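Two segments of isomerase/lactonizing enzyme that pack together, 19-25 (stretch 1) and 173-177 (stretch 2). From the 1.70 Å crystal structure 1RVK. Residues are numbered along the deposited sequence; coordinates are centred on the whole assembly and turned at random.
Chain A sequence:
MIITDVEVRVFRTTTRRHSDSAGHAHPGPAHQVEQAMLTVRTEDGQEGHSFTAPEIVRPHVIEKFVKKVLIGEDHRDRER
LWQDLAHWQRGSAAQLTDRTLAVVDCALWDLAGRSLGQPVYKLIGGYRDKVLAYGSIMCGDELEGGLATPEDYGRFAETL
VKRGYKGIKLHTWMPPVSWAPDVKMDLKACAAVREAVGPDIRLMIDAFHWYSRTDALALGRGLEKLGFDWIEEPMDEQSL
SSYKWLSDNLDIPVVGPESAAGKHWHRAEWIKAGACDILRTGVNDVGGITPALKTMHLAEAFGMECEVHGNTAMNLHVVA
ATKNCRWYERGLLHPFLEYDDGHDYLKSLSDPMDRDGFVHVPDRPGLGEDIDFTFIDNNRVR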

# COMPACT_ATOMS: atom_id res chain seq x y z
N SER A 19 -14.74 5.95 3.06
CA SER A 19 -14.65 4.71 2.29
C SER A 19 -16.08 4.22 2.04
O SER A 19 -16.88 4.16 2.97
CB SER A 19 -13.85 3.65 3.05
OG SER A 19 -14.49 3.28 4.25
N ASP A 20 -16.39 3.90 0.79
CA ASP A 20 -17.74 3.43 0.47
C ASP A 20 -17.98 2.00 0.93
O ASP A 20 -17.11 1.38 1.55
CB ASP A 20 -18.04 3.57 -1.03
CG ASP A 20 -17.07 2.81 -1.91
OD1 ASP A 20 -16.63 1.71 -1.50
OD2 ASP A 20 -16.76 3.31 -3.01
N SER A 21 -19.16 1.47 0.63
CA SER A 21 -19.52 0.12 1.04
C SER A 21 -18.60 -0.97 0.51
O SER A 21 -18.48 -2.03 1.12
CB SER A 21 -20.96 -0.17 0.65
OG SER A 21 -21.85 0.65 1.37
N ALA A 22 -17.95 -0.71 -0.62
CA ALA A 22 -17.03 -1.69 -1.21
C ALA A 22 -15.60 -1.47 -0.73
O ALA A 22 -14.70 -2.22 -1.10
CB ALA A 22 -17.09 -1.60 -2.74
N GLY A 23 -15.40 -0.45 0.10
CA GLY A 23 -14.07 -0.18 0.63
C GLY A 23 -13.20 0.78 -0.16
O GLY A 23 -12.01 0.91 0.13
N HIS A 24 -13.76 1.47 -1.15
CA HIS A 24 -12.98 2.41 -1.95
C HIS A 24 -12.99 3.79 -1.29
O HIS A 24 -14.02 4.25 -0.81
CB HIS A 24 -13.55 2.50 -3.37
CG HIS A 24 -13.72 1.17 -4.03
ND1 HIS A 24 -12.69 0.26 -4.14
CD2 HIS A 24 -14.80 0.58 -4.60
CE1 HIS A 24 -13.13 -0.83 -4.74
NE2 HIS A 24 -14.41 -0.66 -5.03
N ALA A 25 -11.82 4.44 -1.27
CA ALA A 25 -11.68 5.75 -0.65
C ALA A 25 -12.22 6.90 -1.49
O ALA A 25 -12.11 6.90 -2.72
CB ALA A 25 -10.22 6.01 -0.31
N TRP A 173 -13.58 4.44 -12.14
CA TRP A 173 -14.88 4.26 -11.48
C TRP A 173 -15.28 2.83 -11.13
O TRP A 173 -15.18 1.92 -11.96
CB TRP A 173 -15.98 4.89 -12.33
CG TRP A 173 -15.78 6.36 -12.55
CD1 TRP A 173 -16.20 7.38 -11.74
CD2 TRP A 173 -15.12 6.97 -13.66
NE1 TRP A 173 -15.83 8.59 -12.28
CE2 TRP A 173 -15.17 8.37 -13.46
CE3 TRP A 173 -14.49 6.48 -14.81
CZ2 TRP A 173 -14.61 9.28 -14.36
CZ3 TRP A 173 -13.93 7.38 -15.71
CH2 TRP A 173 -13.99 8.77 -15.48
N MSE A 174 -15.78 2.66 -9.91
CA MSE A 174 -16.21 1.35 -9.42
C MSE A 174 -17.48 1.48 -8.59
O MSE A 174 -17.72 2.51 -7.97
CB MSE A 174 -15.10 0.74 -8.56
CG MSE A 174 -13.74 0.66 -9.25
SE MSE A 174 -12.40 -0.14 -8.11
CE MSE A 174 -10.83 0.60 -8.95
N PRO A 175 -18.31 0.43 -8.57
CA PRO A 175 -19.52 0.56 -7.75
C PRO A 175 -19.08 0.76 -6.30
O PRO A 175 -17.98 0.37 -5.92
CB PRO A 175 -20.25 -0.77 -7.98
CG PRO A 175 -19.14 -1.72 -8.37
CD PRO A 175 -18.27 -0.87 -9.25
N PRO A 176 -19.94 1.35 -5.45
CA PRO A 176 -21.31 1.82 -5.70
C PRO A 176 -21.54 3.03 -6.62
O PRO A 176 -22.63 3.60 -6.59
CB PRO A 176 -21.85 2.05 -4.29
CG PRO A 176 -20.64 2.50 -3.56
CD PRO A 176 -19.58 1.55 -4.04
N VAL A 177 -20.56 3.44 -7.41
CA VAL A 177 -20.81 4.55 -8.33
C VAL A 177 -21.94 4.05 -9.22
O VAL A 177 -21.82 3.02 -9.88
CB VAL A 177 -19.58 4.90 -9.21
CG1 VAL A 177 -20.00 5.74 -10.41
CG2 VAL A 177 -18.56 5.68 -8.38
O HOH W 1 -17.14 3.85 -5.63
O HOH W 2 -16.37 -1.94 -6.51

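Two loops can pack closely without a single direct hydrogen bond between them, provided each first fixes its own shape and water completes the polar connections. The contact between residues 19-25 and 173-177 of this enzyme illustrates the principle: it buries only 216 Å², counting both sides.

Asp 20 organises the first loop. It opens a type I turn that ends at Gly 23, closed by the backbone hydrogen bond from Gly 23 N to Asp 20 O (2.9 Å) and flanked by another from Asp 20 N to His 24 O (2.9 Å). With chi1 at 58° (p), the carboxylate folds back over the turn, where Asp 20 OD1 accepts a hydrogen bond from His 24 N at 2.9 Å and a weak one from Ala 22 N, also at 2.9 Å. A short acidic side chain suits this place because it can reach backbone amides in and just after its own turn while its second oxygen remains available to the neighbouring loop. Asp 20 OD2 lies 3.5 Å from Pro 176 CD. Water 1 lies 2.7 Å from Asp 20 OD2 and 2.8 Å from Met 174 O, within hydrogen-bonding reach of both, though it has more acceptors around it than protons to give. Gly 23 has phi/psi of 92/10, where a CB would be jammed against the preceding carbonyl oxygen; the turn itself therefore calls for glycine.

His 24, buried and directed toward the second stretch, adopts chi1 -52° (m) and chi2 -54°. This sets one face of the imidazole against Met 174, a selenomethionine, whose SE stands 3.9 Å from the ring centroid and 27° off the ring normal. In the Met 174 side chain, also directed toward its partner, chi1 -54° (m) and chi2 -179° (t) carry SE over the ring, while chi3 -158° (t) directs the terminal CE; its polarisable selenium suits an aromatic face. The ring edge has a different neighbour: His 24 CD2 approaches Pro 175 O at 3.4 Å. Water 2 joins the same two residues, lying 2.8 Å from His 24 NE2 in a hydrogen bond and donating another to Pro 175 O at 2.9 Å.

The second loop, too, is internally braced. Val 177 N donates to Met 174 O at 3.0 Å, spanning the cis peptide before Pro 176, and both proline rings restrict the backbone further. Pro 176 presents CD to Ala 22 CB at 4.2 Å, a modest apolar contact between two exposed residues. Ala 22 CB also sits 3.8 Å from Pro 175 O, fitting beside the proline backbone.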